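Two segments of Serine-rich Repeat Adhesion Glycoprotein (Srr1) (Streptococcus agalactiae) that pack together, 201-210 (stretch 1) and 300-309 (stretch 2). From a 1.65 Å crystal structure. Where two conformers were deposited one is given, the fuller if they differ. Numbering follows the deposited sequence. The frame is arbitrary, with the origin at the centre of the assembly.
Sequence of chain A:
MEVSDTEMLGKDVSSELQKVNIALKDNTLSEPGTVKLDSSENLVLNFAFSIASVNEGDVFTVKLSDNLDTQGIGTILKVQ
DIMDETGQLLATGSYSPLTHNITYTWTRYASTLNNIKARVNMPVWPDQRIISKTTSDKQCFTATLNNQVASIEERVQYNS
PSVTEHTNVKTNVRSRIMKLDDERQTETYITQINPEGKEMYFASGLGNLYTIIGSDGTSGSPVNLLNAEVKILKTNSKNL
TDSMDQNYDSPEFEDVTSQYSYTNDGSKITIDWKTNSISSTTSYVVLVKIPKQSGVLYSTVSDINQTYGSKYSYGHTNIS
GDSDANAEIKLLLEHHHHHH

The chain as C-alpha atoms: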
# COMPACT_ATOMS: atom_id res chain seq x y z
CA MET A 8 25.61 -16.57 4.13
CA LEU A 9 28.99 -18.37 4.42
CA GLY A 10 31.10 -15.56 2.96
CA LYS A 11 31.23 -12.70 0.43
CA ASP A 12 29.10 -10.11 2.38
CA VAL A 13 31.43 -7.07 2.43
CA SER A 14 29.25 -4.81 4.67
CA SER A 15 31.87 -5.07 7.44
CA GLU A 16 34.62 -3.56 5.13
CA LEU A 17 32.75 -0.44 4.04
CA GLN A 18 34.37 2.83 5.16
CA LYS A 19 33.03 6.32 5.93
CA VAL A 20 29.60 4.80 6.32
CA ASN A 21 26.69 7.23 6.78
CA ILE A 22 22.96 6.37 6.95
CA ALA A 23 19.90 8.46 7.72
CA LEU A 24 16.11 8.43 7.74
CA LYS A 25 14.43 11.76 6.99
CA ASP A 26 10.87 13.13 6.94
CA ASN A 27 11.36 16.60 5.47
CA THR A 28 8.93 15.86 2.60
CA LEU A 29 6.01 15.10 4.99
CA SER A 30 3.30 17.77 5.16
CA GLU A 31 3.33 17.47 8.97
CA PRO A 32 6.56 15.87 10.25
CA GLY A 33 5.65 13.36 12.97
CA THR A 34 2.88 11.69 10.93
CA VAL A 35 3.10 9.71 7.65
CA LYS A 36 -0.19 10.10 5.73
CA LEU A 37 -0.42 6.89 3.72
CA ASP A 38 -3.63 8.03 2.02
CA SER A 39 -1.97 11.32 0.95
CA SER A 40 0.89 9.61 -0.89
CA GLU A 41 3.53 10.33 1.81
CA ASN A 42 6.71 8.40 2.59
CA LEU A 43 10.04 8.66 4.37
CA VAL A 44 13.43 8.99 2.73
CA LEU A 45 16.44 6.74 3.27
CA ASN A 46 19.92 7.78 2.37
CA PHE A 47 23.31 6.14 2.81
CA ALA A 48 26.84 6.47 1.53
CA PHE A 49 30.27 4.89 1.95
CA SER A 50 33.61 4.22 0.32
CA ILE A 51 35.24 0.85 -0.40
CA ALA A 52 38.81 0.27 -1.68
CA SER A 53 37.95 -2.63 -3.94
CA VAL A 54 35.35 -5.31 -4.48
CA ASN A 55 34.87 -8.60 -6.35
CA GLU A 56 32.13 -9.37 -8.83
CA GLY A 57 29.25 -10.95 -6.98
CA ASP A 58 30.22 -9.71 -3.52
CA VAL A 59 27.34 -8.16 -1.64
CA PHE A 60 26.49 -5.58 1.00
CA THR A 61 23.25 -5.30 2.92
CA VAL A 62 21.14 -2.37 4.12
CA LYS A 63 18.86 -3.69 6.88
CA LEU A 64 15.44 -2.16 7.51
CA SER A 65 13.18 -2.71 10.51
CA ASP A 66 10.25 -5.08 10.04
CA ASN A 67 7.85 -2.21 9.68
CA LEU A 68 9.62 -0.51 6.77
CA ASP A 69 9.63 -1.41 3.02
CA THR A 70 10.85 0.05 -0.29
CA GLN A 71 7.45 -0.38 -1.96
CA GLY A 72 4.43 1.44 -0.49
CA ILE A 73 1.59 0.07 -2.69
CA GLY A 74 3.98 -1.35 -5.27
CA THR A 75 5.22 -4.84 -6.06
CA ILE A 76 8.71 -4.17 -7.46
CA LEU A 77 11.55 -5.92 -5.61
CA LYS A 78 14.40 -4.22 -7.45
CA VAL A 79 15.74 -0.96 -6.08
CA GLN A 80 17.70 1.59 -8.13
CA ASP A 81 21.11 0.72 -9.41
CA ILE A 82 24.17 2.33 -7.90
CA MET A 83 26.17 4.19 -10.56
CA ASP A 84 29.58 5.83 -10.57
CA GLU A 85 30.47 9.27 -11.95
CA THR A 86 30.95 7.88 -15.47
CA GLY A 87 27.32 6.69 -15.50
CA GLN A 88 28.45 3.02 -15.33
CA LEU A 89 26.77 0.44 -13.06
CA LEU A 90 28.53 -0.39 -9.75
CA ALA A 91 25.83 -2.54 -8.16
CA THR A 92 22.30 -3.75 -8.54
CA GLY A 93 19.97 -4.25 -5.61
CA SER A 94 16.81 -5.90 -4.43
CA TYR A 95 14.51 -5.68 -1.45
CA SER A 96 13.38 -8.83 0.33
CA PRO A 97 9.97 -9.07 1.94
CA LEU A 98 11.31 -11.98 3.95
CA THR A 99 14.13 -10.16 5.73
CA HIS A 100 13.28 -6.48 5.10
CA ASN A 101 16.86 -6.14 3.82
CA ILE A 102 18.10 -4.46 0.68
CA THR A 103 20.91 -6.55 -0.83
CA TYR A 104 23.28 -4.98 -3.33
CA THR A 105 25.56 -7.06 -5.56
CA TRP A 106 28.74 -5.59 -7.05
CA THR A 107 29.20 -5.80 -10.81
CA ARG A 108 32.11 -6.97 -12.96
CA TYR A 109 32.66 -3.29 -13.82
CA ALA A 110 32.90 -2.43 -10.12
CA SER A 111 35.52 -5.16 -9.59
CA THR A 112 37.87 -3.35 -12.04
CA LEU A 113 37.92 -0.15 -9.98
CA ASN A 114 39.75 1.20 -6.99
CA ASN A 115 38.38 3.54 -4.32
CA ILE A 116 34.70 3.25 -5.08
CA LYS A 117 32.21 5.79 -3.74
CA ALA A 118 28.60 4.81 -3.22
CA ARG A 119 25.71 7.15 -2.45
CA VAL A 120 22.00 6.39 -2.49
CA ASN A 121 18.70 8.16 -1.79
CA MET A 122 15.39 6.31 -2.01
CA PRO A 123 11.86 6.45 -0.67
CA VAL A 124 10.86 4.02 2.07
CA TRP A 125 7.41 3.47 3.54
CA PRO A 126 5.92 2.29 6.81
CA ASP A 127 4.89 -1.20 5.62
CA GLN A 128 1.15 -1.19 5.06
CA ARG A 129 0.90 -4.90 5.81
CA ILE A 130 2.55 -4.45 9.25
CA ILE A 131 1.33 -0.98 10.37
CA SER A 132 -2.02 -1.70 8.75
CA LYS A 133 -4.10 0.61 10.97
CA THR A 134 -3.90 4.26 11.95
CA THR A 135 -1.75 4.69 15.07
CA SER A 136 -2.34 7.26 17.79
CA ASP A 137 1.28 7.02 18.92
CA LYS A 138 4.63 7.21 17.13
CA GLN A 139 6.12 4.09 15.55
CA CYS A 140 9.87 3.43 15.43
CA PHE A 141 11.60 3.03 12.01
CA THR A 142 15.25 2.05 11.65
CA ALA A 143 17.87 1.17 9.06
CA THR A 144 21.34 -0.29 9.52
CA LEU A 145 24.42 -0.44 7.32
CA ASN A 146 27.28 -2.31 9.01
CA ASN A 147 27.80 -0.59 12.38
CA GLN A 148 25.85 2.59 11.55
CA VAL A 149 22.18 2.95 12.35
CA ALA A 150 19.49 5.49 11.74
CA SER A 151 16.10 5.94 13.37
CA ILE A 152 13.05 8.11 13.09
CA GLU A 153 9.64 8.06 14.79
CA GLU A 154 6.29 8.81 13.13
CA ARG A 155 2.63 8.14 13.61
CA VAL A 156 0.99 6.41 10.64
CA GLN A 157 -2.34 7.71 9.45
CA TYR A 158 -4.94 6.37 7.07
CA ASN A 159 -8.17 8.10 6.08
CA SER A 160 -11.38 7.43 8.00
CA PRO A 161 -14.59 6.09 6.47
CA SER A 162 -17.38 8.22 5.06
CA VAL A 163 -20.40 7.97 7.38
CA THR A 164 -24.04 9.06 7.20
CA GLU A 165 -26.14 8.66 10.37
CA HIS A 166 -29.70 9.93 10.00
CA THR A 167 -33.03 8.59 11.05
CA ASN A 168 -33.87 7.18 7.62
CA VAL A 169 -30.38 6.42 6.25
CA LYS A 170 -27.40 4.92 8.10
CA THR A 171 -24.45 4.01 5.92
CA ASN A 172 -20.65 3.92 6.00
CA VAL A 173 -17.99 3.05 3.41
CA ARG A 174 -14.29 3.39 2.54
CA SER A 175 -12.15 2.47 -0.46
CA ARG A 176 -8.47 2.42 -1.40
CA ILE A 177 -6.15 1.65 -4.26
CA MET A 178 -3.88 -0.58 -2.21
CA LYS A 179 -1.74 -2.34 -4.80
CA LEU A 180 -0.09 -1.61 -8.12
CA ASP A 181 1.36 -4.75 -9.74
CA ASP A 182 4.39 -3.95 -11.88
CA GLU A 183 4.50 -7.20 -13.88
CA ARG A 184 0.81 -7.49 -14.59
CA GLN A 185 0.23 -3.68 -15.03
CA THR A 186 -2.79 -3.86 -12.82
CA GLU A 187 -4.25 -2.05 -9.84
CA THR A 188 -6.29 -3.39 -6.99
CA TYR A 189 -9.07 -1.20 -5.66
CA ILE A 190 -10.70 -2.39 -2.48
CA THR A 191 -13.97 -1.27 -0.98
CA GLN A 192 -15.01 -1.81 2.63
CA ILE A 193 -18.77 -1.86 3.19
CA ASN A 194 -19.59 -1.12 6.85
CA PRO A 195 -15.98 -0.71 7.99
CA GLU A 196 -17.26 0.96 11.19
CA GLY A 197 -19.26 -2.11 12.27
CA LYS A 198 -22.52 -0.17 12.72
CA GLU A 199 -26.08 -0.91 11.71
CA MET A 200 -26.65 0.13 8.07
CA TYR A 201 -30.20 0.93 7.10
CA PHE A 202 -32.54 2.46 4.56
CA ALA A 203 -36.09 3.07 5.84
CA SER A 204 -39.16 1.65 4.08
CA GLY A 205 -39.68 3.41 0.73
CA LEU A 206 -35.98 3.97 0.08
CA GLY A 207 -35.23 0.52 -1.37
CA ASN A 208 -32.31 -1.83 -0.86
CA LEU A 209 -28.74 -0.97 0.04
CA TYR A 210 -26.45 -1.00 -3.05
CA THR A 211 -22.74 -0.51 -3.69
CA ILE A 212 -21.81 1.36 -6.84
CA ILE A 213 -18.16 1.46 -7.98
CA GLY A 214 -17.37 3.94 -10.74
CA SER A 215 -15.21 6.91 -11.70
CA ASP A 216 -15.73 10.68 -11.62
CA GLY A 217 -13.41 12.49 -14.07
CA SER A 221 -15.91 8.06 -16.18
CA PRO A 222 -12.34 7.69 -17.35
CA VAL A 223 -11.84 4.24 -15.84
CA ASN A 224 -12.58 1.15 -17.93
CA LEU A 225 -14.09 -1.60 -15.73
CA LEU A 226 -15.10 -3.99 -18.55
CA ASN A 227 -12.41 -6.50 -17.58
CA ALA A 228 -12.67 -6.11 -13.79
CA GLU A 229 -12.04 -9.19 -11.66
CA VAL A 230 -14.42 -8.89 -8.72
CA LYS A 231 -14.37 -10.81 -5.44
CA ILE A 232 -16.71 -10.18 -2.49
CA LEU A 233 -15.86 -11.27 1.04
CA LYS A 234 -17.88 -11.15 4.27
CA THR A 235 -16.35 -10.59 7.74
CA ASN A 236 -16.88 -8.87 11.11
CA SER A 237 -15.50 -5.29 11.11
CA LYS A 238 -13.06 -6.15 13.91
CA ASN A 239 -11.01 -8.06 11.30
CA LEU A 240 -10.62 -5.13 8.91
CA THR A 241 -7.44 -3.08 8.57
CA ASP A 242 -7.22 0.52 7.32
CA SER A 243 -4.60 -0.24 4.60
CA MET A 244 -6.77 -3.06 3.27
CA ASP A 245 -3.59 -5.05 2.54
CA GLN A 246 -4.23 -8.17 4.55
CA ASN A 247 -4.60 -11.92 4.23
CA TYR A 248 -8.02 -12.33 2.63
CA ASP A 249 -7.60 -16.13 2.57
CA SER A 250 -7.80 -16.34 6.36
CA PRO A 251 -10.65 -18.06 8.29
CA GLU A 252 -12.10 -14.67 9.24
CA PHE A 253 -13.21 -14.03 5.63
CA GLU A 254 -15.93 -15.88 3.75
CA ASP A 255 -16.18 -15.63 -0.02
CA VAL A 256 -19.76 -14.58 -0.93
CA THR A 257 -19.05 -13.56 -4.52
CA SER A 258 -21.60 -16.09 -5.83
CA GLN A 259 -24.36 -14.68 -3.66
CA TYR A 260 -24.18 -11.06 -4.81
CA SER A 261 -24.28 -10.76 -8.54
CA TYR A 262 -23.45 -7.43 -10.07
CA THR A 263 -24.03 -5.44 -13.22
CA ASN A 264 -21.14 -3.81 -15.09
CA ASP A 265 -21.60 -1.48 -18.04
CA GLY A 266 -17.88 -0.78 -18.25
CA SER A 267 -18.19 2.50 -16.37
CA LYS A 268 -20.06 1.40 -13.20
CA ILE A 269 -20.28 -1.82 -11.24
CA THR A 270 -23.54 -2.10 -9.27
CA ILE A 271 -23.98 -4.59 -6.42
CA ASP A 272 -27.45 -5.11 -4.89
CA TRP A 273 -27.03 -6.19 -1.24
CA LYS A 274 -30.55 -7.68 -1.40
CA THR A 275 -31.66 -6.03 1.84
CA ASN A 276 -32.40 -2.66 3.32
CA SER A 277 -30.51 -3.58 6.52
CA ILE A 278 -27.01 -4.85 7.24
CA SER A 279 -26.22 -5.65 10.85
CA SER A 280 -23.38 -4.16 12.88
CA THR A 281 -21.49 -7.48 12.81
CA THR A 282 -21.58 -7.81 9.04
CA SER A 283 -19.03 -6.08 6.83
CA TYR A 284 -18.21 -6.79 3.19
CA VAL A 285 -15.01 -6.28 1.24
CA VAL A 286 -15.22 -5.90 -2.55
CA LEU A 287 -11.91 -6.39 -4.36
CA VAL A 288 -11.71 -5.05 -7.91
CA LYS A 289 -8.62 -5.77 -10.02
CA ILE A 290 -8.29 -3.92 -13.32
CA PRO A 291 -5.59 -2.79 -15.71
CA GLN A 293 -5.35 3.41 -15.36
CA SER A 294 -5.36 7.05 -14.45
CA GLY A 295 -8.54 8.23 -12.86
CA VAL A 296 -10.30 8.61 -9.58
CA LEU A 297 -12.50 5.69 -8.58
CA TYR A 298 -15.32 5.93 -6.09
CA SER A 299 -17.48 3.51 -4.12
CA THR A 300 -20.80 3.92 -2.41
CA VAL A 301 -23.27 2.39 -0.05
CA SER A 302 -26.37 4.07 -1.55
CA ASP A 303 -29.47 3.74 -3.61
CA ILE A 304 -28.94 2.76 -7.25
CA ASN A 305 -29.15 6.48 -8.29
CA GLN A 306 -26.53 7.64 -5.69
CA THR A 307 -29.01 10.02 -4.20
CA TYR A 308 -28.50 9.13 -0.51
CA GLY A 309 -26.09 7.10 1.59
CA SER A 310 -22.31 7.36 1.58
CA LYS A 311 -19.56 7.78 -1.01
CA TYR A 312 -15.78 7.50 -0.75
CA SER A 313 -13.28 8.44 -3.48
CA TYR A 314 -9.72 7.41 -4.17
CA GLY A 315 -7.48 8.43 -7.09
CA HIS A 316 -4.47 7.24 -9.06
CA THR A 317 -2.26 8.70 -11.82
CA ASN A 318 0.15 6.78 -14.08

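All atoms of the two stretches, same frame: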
# COMPACT_ATOMS: atom_id res chain seq x y z
N TYR A 201 -28.77 0.96 7.28
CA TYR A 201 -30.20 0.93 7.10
C TYR A 201 -30.73 1.98 6.16
O TYR A 201 -30.28 3.13 6.18
CB TYR A 201 -30.80 1.17 8.49
CG TYR A 201 -32.28 1.48 8.62
CD1 TYR A 201 -33.23 0.46 8.53
CD2 TYR A 201 -32.72 2.76 8.96
CE1 TYR A 201 -34.58 0.71 8.70
CE2 TYR A 201 -34.09 3.02 9.14
CZ TYR A 201 -35.00 1.99 9.01
OH TYR A 201 -36.34 2.24 9.20
N PHE A 202 -31.72 1.57 5.37
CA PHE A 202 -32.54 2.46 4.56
C PHE A 202 -33.98 2.18 4.99
O PHE A 202 -34.43 1.03 4.94
CB PHE A 202 -32.51 2.18 3.04
CG PHE A 202 -31.28 2.63 2.32
CD1 PHE A 202 -30.39 3.55 2.86
CD2 PHE A 202 -31.08 2.23 1.01
CE1 PHE A 202 -29.30 3.98 2.14
CE2 PHE A 202 -30.00 2.69 0.26
CZ PHE A 202 -29.09 3.56 0.84
N ALA A 203 -34.68 3.21 5.41
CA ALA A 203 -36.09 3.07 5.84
C ALA A 203 -36.99 2.63 4.71
O ALA A 203 -36.64 2.79 3.53
CB ALA A 203 -36.59 4.40 6.41
N SER A 204 -38.14 2.07 5.06
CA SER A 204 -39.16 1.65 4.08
C SER A 204 -39.42 2.78 3.09
O SER A 204 -39.54 3.94 3.48
CB SER A 204 -40.48 1.31 4.78
OG SER A 204 -40.28 0.29 5.73
N GLY A 205 -39.47 2.43 1.80
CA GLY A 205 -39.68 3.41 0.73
C GLY A 205 -38.42 3.85 0.03
O GLY A 205 -38.47 4.46 -1.07
N LEU A 206 -37.27 3.57 0.64
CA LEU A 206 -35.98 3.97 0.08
C LEU A 206 -35.24 2.83 -0.64
O LEU A 206 -34.14 3.04 -1.16
CB LEU A 206 -35.08 4.56 1.16
CG LEU A 206 -35.43 5.97 1.62
CD1 LEU A 206 -36.79 6.03 2.28
CD2 LEU A 206 -34.34 6.47 2.56
N GLY A 207 -35.83 1.65 -0.67
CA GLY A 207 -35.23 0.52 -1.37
C GLY A 207 -34.08 -0.20 -0.67
O GLY A 207 -33.84 -0.03 0.54
N ASN A 208 -33.42 -1.08 -1.42
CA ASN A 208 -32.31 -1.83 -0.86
C ASN A 208 -31.04 -0.99 -0.78
O ASN A 208 -30.88 0.03 -1.48
CB ASN A 208 -31.97 -3.05 -1.74
CG ASN A 208 -32.96 -4.18 -1.64
OD1 ASN A 208 -33.86 -4.18 -0.80
ND2 ASN A 208 -32.77 -5.19 -2.48
N LEU A 209 -30.10 -1.49 0.01
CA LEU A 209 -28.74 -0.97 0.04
C LEU A 209 -28.00 -1.54 -1.21
O LEU A 209 -28.12 -2.72 -1.52
CB LEU A 209 -28.03 -1.41 1.30
CG LEU A 209 -28.56 -0.81 2.60
CD1 LEU A 209 -28.19 -1.74 3.77
CD2 LEU A 209 -28.03 0.60 2.79
N TYR A 210 -27.28 -0.66 -1.89
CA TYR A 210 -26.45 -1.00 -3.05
C TYR A 210 -25.05 -0.44 -2.86
O TYR A 210 -24.82 0.50 -2.09
CB TYR A 210 -26.99 -0.41 -4.36
CG TYR A 210 -28.29 -0.92 -4.86
CD1 TYR A 210 -29.49 -0.43 -4.33
CD2 TYR A 210 -28.37 -1.84 -5.91
CE1 TYR A 210 -30.71 -0.87 -4.80
CE2 TYR A 210 -29.61 -2.30 -6.36
CZ TYR A 210 -30.77 -1.80 -5.81
OH TYR A 210 -32.02 -2.20 -6.23
N THR A 300 -19.72 3.46 -3.26
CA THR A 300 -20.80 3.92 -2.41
C THR A 300 -21.44 2.80 -1.61
O THR A 300 -21.24 1.63 -1.88
CB THR A 300 -21.98 4.50 -3.24
OG1 THR A 300 -22.71 3.43 -3.88
CG2 THR A 300 -21.54 5.52 -4.25
N VAL A 301 -22.24 3.22 -0.63
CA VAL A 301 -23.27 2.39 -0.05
C VAL A 301 -24.47 3.36 -0.21
O VAL A 301 -24.54 4.40 0.50
CB VAL A 301 -23.04 1.99 1.39
CG1 VAL A 301 -24.28 1.30 1.93
CG2 VAL A 301 -21.86 1.06 1.50
N SER A 302 -25.35 3.09 -1.17
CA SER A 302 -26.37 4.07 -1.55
C SER A 302 -27.51 3.41 -2.26
O SER A 302 -27.54 2.20 -2.39
CB SER A 302 -25.75 5.08 -2.56
OG SER A 302 -25.36 4.42 -3.82
N ASP A 303 -28.46 4.23 -2.69
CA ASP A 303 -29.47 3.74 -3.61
C ASP A 303 -28.81 3.63 -5.00
O ASP A 303 -27.66 4.07 -5.22
CB ASP A 303 -30.65 4.71 -3.64
CG ASP A 303 -30.27 6.06 -4.16
OD1 ASP A 303 -29.29 6.64 -3.69
OD2 ASP A 303 -30.98 6.56 -5.07
N ILE A 304 -29.52 3.01 -5.94
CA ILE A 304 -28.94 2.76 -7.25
C ILE A 304 -28.59 4.05 -8.00
O ILE A 304 -27.67 4.05 -8.80
CB ILE A 304 -29.87 1.83 -8.04
CG1 ILE A 304 -29.07 1.07 -9.09
CG2 ILE A 304 -31.05 2.61 -8.61
CD1 ILE A 304 -29.82 -0.05 -9.76
N ASN A 305 -29.30 5.15 -7.67
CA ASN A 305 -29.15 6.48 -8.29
C ASN A 305 -28.14 7.38 -7.54
O ASN A 305 -27.91 8.50 -7.95
CB ASN A 305 -30.54 7.20 -8.34
CG ASN A 305 -31.54 6.54 -9.31
OD1 ASN A 305 -31.31 6.49 -10.51
ND2 ASN A 305 -32.67 6.10 -8.79
N GLN A 306 -27.53 6.88 -6.47
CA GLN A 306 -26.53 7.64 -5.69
C GLN A 306 -27.08 8.98 -5.22
O GLN A 306 -26.45 10.02 -5.38
CB GLN A 306 -25.26 7.88 -6.51
CG GLN A 306 -24.68 6.64 -7.11
CD GLN A 306 -23.35 6.93 -7.76
OE1 GLN A 306 -22.48 7.59 -7.16
NE2 GLN A 306 -23.17 6.43 -8.93
N THR A 307 -28.29 8.90 -4.70
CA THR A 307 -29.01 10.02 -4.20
C THR A 307 -28.84 10.21 -2.67
O THR A 307 -28.97 11.33 -2.16
CB THR A 307 -30.50 9.81 -4.53
OG1 THR A 307 -30.61 9.59 -5.95
CG2 THR A 307 -31.30 11.00 -4.13
N TYR A 308 -28.69 9.11 -1.97
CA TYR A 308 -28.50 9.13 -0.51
C TYR A 308 -27.60 7.96 -0.11
O TYR A 308 -27.50 6.96 -0.83
CB TYR A 308 -29.84 9.12 0.27
CG TYR A 308 -30.87 8.16 -0.28
CD1 TYR A 308 -30.89 6.83 0.09
CD2 TYR A 308 -31.83 8.59 -1.18
CE1 TYR A 308 -31.83 5.96 -0.42
CE2 TYR A 308 -32.79 7.75 -1.71
CZ TYR A 308 -32.78 6.43 -1.32
OH TYR A 308 -33.77 5.56 -1.80
N GLY A 309 -26.99 8.11 1.06
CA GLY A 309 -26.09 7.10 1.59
C GLY A 309 -24.74 7.71 1.78
O GLY A 309 -24.62 8.85 2.21

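How do the two backbones meet? They join at a single antiparallel bridge, where Tyr210 and Ser302 form a hydrogen-bonded pair with their CA atoms 5.3 Å apart. Tyr210 N donates to Ser302 O at 2.9 Å, and Ser302 N donates to Tyr210 O at 2.8 Å. The second bond is the straighter, at 161° against 140°. Tyr210 O also lies 3.2 Å from Val301 CA, a CA-H...O contact beside the bridge.

What shapes the chain beyond this bridge? Each stretch turns back on itself. Ala203 to Leu206 is a type II turn closed by Leu206 N to Ala203 O at 3.1 Å, and Gly205 has the positive phi that suits glycine there. Asp303 to Gln306 is a type I turn, closed by Gln306 N to Asp303 O at 3.1 Å. The CA-to-CB bond of Asp303 points away from stretch 1, and its carboxylate braces its own loop, OD1 accepting from Thr307 N at 2.7 Å and from Tyr308 N at 3.1 Å.

How does Tyr308 reach the opposing turn? The CA-to-CB bond of Tyr308 points toward stretch 1, and Tyr308 OH donates to Leu206 O at 2.6 Å. That short bond anchors the ring, while Leu206 CD2 sits over one face in a CH-pi contact. The ring's edge meets the face of Phe202, with planes at 75° and Phe202 CE2 3.8 Å from Tyr308 CE1. The edge of Phe202 in turn abuts backbone, its CZ 3.5 Å from Ser302 C.

What packs around the bridge itself? Ile304 covers one face of the Tyr210 ring, its CB almost directly above the centre, 4° off the ring normal. Ile304 CD1 comes within 4.1 Å of Tyr210 CE2. Leu209 CD2 and Val301 CG1 meet at 3.9 Å, adding an apolar contact next to the paired backbones.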